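Local coordinates for protein uncharacterized aldehyde dehydrogenase AldY (Bacillus subtilis, PDB 4DNG) that probably oxidises aldehydes to carboxylates with NAD(+) as cofactor, and may help protect the cell against stress from ethanol and related compounds, at residues E104-Y118 with F155-A169. Residues are numbered along the deposited sequence; the frame is centred on the assembly and turned at random.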
loop_
_atom_site.group_PDB
_atom_site.type_symbol
_atom_site.label_atom_id
_atom_site.label_comp_id
_atom_site.label_asym_id
_atom_site.label_seq_id
_atom_site.Cartn_x
_atom_site.Cartn_y
_atom_site.Cartn_z
ATOM N N GLU A 104 -20.734 -16.983 -11.142
ATOM C CA GLU A 104 -19.372 -16.568 -11.412
ATOM C C GLU A 104 -19.224 -15.911 -12.795
ATOM O O GLU A 104 -18.580 -14.841 -12.915
ATOM C CB GLU A 104 -18.399 -17.730 -11.254
ATOM C CG GLU A 104 -16.963 -17.241 -11.216
ATOM C CD GLU A 104 -15.944 -18.307 -10.846
ATOM O OE1 GLU A 104 -16.303 -19.313 -10.178
ATOM O OE2 GLU A 104 -14.762 -18.108 -11.223
ATOM N N LEU A 105 -19.815 -16.528 -13.827
ATOM C CA LEU A 105 -19.768 -15.931 -15.155
ATOM C C LEU A 105 -20.485 -14.595 -15.161
ATOM O O LEU A 105 -19.986 -13.622 -15.737
ATOM C CB LEU A 105 -20.341 -16.838 -16.244
ATOM C CG LEU A 105 -20.216 -16.331 -17.701
ATOM C CD1 LEU A 105 -18.816 -15.853 -18.045
ATOM C CD2 LEU A 105 -20.607 -17.424 -18.651
ATOM N N GLU A 106 -21.648 -14.546 -14.519
ATOM C CA GLU A 106 -22.360 -13.274 -14.366
ATOM C C GLU A 106 -21.528 -12.192 -13.672
ATOM O O GLU A 106 -21.401 -11.079 -14.194
ATOM C CB GLU A 106 -23.736 -13.465 -13.731
ATOM C CG GLU A 106 -24.780 -13.790 -14.797
ATOM C CD GLU A 106 -26.002 -14.506 -14.265
ATOM O OE1 GLU A 106 -26.213 -14.525 -13.034
ATOM O OE2 GLU A 106 -26.761 -15.056 -15.089
ATOM N N GLN A 107 -20.922 -12.517 -12.535
ATOM C CA GLN A 107 -20.093 -11.533 -11.819
ATOM C C GLN A 107 -18.918 -11.010 -12.626
ATOM O O GLN A 107 -18.621 -9.823 -12.578
ATOM C CB GLN A 107 -19.610 -12.106 -10.514
ATOM C CG GLN A 107 -20.670 -12.105 -9.428
ATOM C CD GLN A 107 -20.155 -12.731 -8.141
ATOM O OE1 GLN A 107 -20.827 -12.699 -7.112
ATOM N NE2 GLN A 107 -18.949 -13.306 -8.193
ATOM N N THR A 108 -18.265 -11.905 -13.367
ATOM C CA THR A 108 -17.192 -11.589 -14.331
ATOM C C THR A 108 -17.630 -10.557 -15.394
ATOM O O THR A 108 -16.910 -9.602 -15.679
ATOM C CB THR A 108 -16.698 -12.903 -14.983
ATOM O OG1 THR A 108 -16.258 -13.799 -13.950
ATOM C CG2 THR A 108 -15.534 -12.685 -15.974
ATOM N N ILE A 109 -18.820 -10.752 -15.950
ATOM C CA ILE A 109 -19.454 -9.799 -16.842
ATOM C C ILE A 109 -19.745 -8.466 -16.137
ATOM O O ILE A 109 -19.450 -7.380 -16.671
ATOM C CB ILE A 109 -20.748 -10.414 -17.404
ATOM C CG1 ILE A 109 -20.391 -11.508 -18.420
ATOM C CG2 ILE A 109 -21.676 -9.348 -17.981
ATOM C CD1 ILE A 109 -21.463 -12.566 -18.604
ATOM N N ALA A 110 -20.326 -8.543 -14.941
ATOM C CA ALA A 110 -20.534 -7.337 -14.142
ATOM C C ALA A 110 -19.233 -6.521 -14.019
ATOM O O ALA A 110 -19.217 -5.324 -14.317
ATOM C CB ALA A 110 -21.116 -7.673 -12.775
ATOM N N ILE A 111 -18.145 -7.182 -13.639
ATOM C CA ILE A 111 -16.832 -6.525 -13.553
ATOM C C ILE A 111 -16.426 -5.818 -14.862
ATOM O O ILE A 111 -15.939 -4.684 -14.832
ATOM C CB ILE A 111 -15.750 -7.515 -13.105
ATOM C CG1 ILE A 111 -15.944 -7.874 -11.638
ATOM C CG2 ILE A 111 -14.359 -6.947 -13.311
ATOM C CD1 ILE A 111 -15.354 -9.217 -11.261
ATOM N N LEU A 112 -16.635 -6.469 -16.007
ATOM C CA LEU A 112 -16.343 -5.813 -17.284
ATOM C C LEU A 112 -17.262 -4.612 -17.555
ATOM O O LEU A 112 -16.811 -3.585 -18.056
ATOM C CB LEU A 112 -16.358 -6.803 -18.454
ATOM C CG LEU A 112 -15.086 -7.618 -18.672
ATOM C CD1 LEU A 112 -15.359 -8.780 -19.612
ATOM C CD2 LEU A 112 -13.958 -6.747 -19.214
ATOM N N ASP A 113 -18.542 -4.745 -17.213
ATOM C CA ASP A 113 -19.495 -3.634 -17.317
ATOM C C ASP A 113 -19.028 -2.447 -16.472
ATOM O O ASP A 113 -19.175 -1.301 -16.870
ATOM C CB ASP A 113 -20.892 -4.072 -16.854
ATOM C CG ASP A 113 -21.599 -4.995 -17.854
ATOM O OD1 ASP A 113 -21.160 -5.077 -19.025
ATOM O OD2 ASP A 113 -22.606 -5.647 -17.463
ATOM N N GLU A 114 -18.444 -2.735 -15.310
ATOM C CA GLU A 114 -18.063 -1.699 -14.363
ATOM C C GLU A 114 -16.832 -0.968 -14.868
ATOM O O GLU A 114 -16.791 0.263 -14.839
ATOM C CB GLU A 114 -17.887 -2.276 -12.958
ATOM C CG GLU A 114 -17.581 -1.257 -11.861
ATOM C CD GLU A 114 -18.702 -0.252 -11.599
ATOM O OE1 GLU A 114 -19.901 -0.615 -11.691
ATOM O OE2 GLU A 114 -18.381 0.917 -11.281
ATOM N N ALA A 115 -15.872 -1.720 -15.402
ATOM C CA ALA A 115 -14.650 -1.149 -15.984
ATOM C C ALA A 115 -14.894 -0.043 -17.013
ATOM O O ALA A 115 -14.212 0.989 -17.006
ATOM C CB ALA A 115 -13.790 -2.244 -16.586
ATOM N N MET A 116 -15.866 -0.260 -17.891
ATOM C CA MET A 116 -16.225 0.722 -18.897
ATOM C C MET A 116 -16.594 2.096 -18.326
ATOM O O MET A 116 -16.404 3.113 -18.988
ATOM C CB MET A 116 -17.378 0.193 -19.740
ATOM C CG MET A 116 -17.005 -0.980 -20.621
ATOM S SD MET A 116 -18.445 -1.561 -21.520
ATOM C CE MET A 116 -18.247 -3.337 -21.415
ATOM N N THR A 117 -17.120 2.123 -17.105
ATOM C CA THR A 117 -17.549 3.371 -16.477
ATOM C C THR A 117 -16.369 4.233 -16.032
ATOM O O THR A 117 -16.515 5.441 -15.826
ATOM C CB THR A 117 -18.471 3.131 -15.265
ATOM O OG1 THR A 117 -17.726 2.536 -14.194
ATOM C CG2 THR A 117 -19.642 2.233 -15.642
ATOM N N TYR A 118 -15.200 3.627 -15.886
ATOM C CA TYR A 118 -14.043 4.408 -15.459
ATOM C C TYR A 118 -12.815 4.372 -16.375
ATOM O O TYR A 118 -11.785 4.973 -16.058
ATOM C CB TYR A 118 -13.680 4.111 -14.003
ATOM C CG TYR A 118 -13.483 2.660 -13.675
ATOM C CD1 TYR A 118 -12.469 1.927 -14.280
ATOM C CD2 TYR A 118 -14.287 2.028 -12.736
ATOM C CE1 TYR A 118 -12.263 0.598 -13.964
ATOM C CE2 TYR A 118 -14.100 0.692 -12.421
ATOM C CZ TYR A 118 -13.081 -0.014 -13.037
ATOM O OH TYR A 118 -12.867 -1.336 -12.747
ATOM N N PHE A 155 -13.250 -19.878 -7.525
ATOM C CA PHE A 155 -13.656 -18.644 -8.217
ATOM C C PHE A 155 -12.575 -18.080 -9.122
ATOM O O PHE A 155 -12.351 -16.864 -9.145
ATOM C CB PHE A 155 -14.172 -17.579 -7.234
ATOM C CG PHE A 155 -15.307 -18.055 -6.365
ATOM C CD1 PHE A 155 -16.589 -18.230 -6.903
ATOM C CD2 PHE A 155 -15.094 -18.339 -5.009
ATOM C CE1 PHE A 155 -17.633 -18.674 -6.107
ATOM C CE2 PHE A 155 -16.135 -18.782 -4.209
ATOM C CZ PHE A 155 -17.405 -18.948 -4.761
ATOM N N PRO A 156 -11.925 -18.953 -9.911
ATOM C CA PRO A 156 -10.797 -18.534 -10.770
ATOM C C PRO A 156 -11.130 -17.394 -11.742
ATOM O O PRO A 156 -10.338 -16.477 -11.889
ATOM C CB PRO A 156 -10.485 -19.811 -11.572
ATOM C CG PRO A 156 -11.765 -20.597 -11.536
ATOM C CD PRO A 156 -12.257 -20.372 -10.131
ATOM N N MET A 157 -12.283 -17.448 -12.407
ATOM C CA MET A 157 -12.563 -16.506 -13.483
ATOM C C MET A 157 -12.933 -15.122 -12.942
ATOM O O MET A 157 -12.428 -14.084 -13.401
ATOM C CB MET A 157 -13.663 -17.034 -14.395
ATOM C CG MET A 157 -14.039 -16.016 -15.453
ATOM S SD MET A 157 -15.181 -16.570 -16.715
ATOM C CE MET A 157 -14.247 -17.853 -17.554
ATOM N N ASN A 158 -13.813 -15.122 -11.953
ATOM C CA ASN A 158 -14.220 -13.910 -11.296
ATOM C C ASN A 158 -13.007 -13.144 -10.737
ATOM O O ASN A 158 -12.835 -11.953 -11.029
ATOM C CB ASN A 158 -15.230 -14.284 -10.209
ATOM C CG ASN A 158 -15.571 -13.139 -9.297
ATOM O OD1 ASN A 158 -16.097 -12.119 -9.734
ATOM N ND2 ASN A 158 -15.290 -13.309 -8.010
ATOM N N LEU A 159 -12.157 -13.831 -9.970
ATOM C CA LEU A 159 -11.023 -13.190 -9.298
ATOM C C LEU A 159 -9.944 -12.716 -10.263
ATOM O O LEU A 159 -9.418 -11.633 -10.093
ATOM C CB LEU A 159 -10.406 -14.113 -8.220
ATOM C CG LEU A 159 -11.268 -14.407 -6.979
ATOM C CD1 LEU A 159 -10.537 -15.282 -5.968
ATOM C CD2 LEU A 159 -11.772 -13.134 -6.300
ATOM N N SER A 160 -9.605 -13.543 -11.249
ATOM C CA SER A 160 -8.748 -13.138 -12.339
ATOM C C SER A 160 -9.262 -11.837 -12.985
ATOM O O SER A 160 -8.523 -10.847 -13.095
ATOM C CB SER A 160 -8.648 -14.269 -13.385
ATOM O OG SER A 160 -8.033 -15.430 -12.825
ATOM N N MET A 161 -10.525 -11.821 -13.404
ATOM C CA MET A 161 -11.045 -10.652 -14.111
ATOM C C MET A 161 -11.114 -9.438 -13.165
ATOM O O MET A 161 -11.044 -8.280 -13.598
ATOM C CB MET A 161 -12.408 -10.971 -14.700
ATOM C CG MET A 161 -13.025 -9.866 -15.517
ATOM S SD MET A 161 -12.043 -9.765 -16.999
ATOM C CE MET A 161 -12.699 -11.169 -17.908
ATOM N N ARG A 162 -11.203 -9.697 -11.865
ATOM C CA ARG A 162 -11.193 -8.597 -10.893
ATOM C C ARG A 162 -9.883 -7.822 -10.967
ATOM O O ARG A 162 -9.822 -6.684 -10.524
ATOM C CB ARG A 162 -11.474 -9.082 -9.477
ATOM C CG ARG A 162 -11.902 -7.988 -8.528
ATOM C CD ARG A 162 -11.770 -8.436 -7.082
ATOM N NE ARG A 162 -10.384 -8.753 -6.755
ATOM C CZ ARG A 162 -10.015 -9.505 -5.721
ATOM N NH1 ARG A 162 -8.729 -9.752 -5.496
ATOM N NH2 ARG A 162 -10.933 -10.022 -4.919
ATOM N N SER A 163 -8.847 -8.416 -11.556
ATOM C CA SER A 163 -7.604 -7.680 -11.742
ATOM C C SER A 163 -7.321 -7.364 -13.191
ATOM O O SER A 163 -6.758 -6.311 -13.513
ATOM C CB SER A 163 -6.417 -8.418 -11.129
ATOM O OG SER A 163 -6.661 -8.621 -9.756
ATOM N N ILE A 164 -7.679 -8.284 -14.068
ATOM C CA ILE A 164 -7.427 -8.085 -15.483
ATOM C C ILE A 164 -8.172 -6.839 -16.014
ATOM O O ILE A 164 -7.568 -5.958 -16.635
ATOM C CB ILE A 164 -7.750 -9.362 -16.278
ATOM C CG1 ILE A 164 -6.701 -10.434 -15.956
ATOM C CG2 ILE A 164 -7.848 -9.048 -17.756
ATOM C CD1 ILE A 164 -7.089 -11.849 -16.333
ATOM N N ALA A 165 -9.459 -6.726 -15.713
ATOM C CA ALA A 165 -10.277 -5.707 -16.401
ATOM C C ALA A 165 -9.968 -4.243 -16.000
ATOM O O ALA A 165 -9.810 -3.391 -16.864
ATOM C CB ALA A 165 -11.768 -6.033 -16.295
ATOM N N PRO A 166 -9.871 -3.945 -14.690
ATOM C CA PRO A 166 -9.385 -2.601 -14.330
ATOM C C PRO A 166 -7.976 -2.295 -14.854
ATOM O O PRO A 166 -7.722 -1.198 -15.356
ATOM C CB PRO A 166 -9.381 -2.616 -12.800
ATOM C CG PRO A 166 -9.700 -4.023 -12.390
ATOM C CD PRO A 166 -10.432 -4.656 -13.530
ATOM N N ALA A 167 -7.071 -3.262 -14.756
ATOM C CA ALA A 167 -5.722 -3.090 -15.272
ATOM C C ALA A 167 -5.743 -2.594 -16.715
ATOM O O ALA A 167 -5.177 -1.544 -17.041
ATOM C CB ALA A 167 -4.960 -4.395 -15.191
ATOM N N ILE A 168 -6.397 -3.368 -17.573
ATOM C CA ILE A 168 -6.479 -3.029 -18.980
ATOM C C ILE A 168 -7.273 -1.729 -19.228
ATOM O O ILE A 168 -6.894 -0.919 -20.070
ATOM C CB ILE A 168 -7.030 -4.220 -19.792
ATOM C CG1 ILE A 168 -5.947 -5.301 -19.877
ATOM C CG2 ILE A 168 -7.518 -3.764 -21.168
ATOM C CD1 ILE A 168 -6.479 -6.675 -20.219
ATOM N N ALA A 169 -8.346 -1.521 -18.472
ATOM C CA ALA A 169 -9.142 -0.304 -18.583
ATOM C C ALA A 169 -8.307 0.950 -18.385
ATOM O O ALA A 169 -8.550 1.974 -19.025
ATOM C CB ALA A 169 -10.265 -0.328 -17.567
#
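Glu-104 reaches from one helix to the first turn of its nearly parallel neighbour, where OE2 accepts from two backbone amides. Met-157 N lies 2.8 Å from Glu-104 OE2, nearly along the C-O axis, while Asn-158 N meets the same oxygen on its anti side, 3.2 Å away in a straighter bond (169°). CG stands anti to the backbone N (chi1 -167°) and the chain runs extended, which carries the carboxylate across to these amides. The carboxylate plane lies 52° from the Phe-155 ring. Replacing the glutamate by alanine removes the carboxylate, and both amides would probably be left without this acceptor, with a gap beside Phe-155.

Asn-158 fits as a knob among Glu-104, Gln-107, Thr-108 and Ile-111. The CA atoms of Thr-108 and Asn-158 come to 4.8 Å, which suits a short, beta-branched threonine; its hydroxyl donates to Glu-104 O, and CG2 packs on Met-157 and Met-161. Ile-111 is the reciprocal knob, its side chain crossing that of Asn-158 at about a right angle, bringing CD1 against OD1. Farther on, Leu-112 CD2 touches Ala-165 CB at 3.7 Å, small Ala-115 and Ala-169 meet through their CB atoms, and Tyr-118 OH ends against Pro-166 CB.

Both helices belong to the NAD-binding domain. The interface is thus polar at the start of helix 156-169 and apolar beyond; the buried carboxylate is probably stabilised by the two amides and the helix dipole.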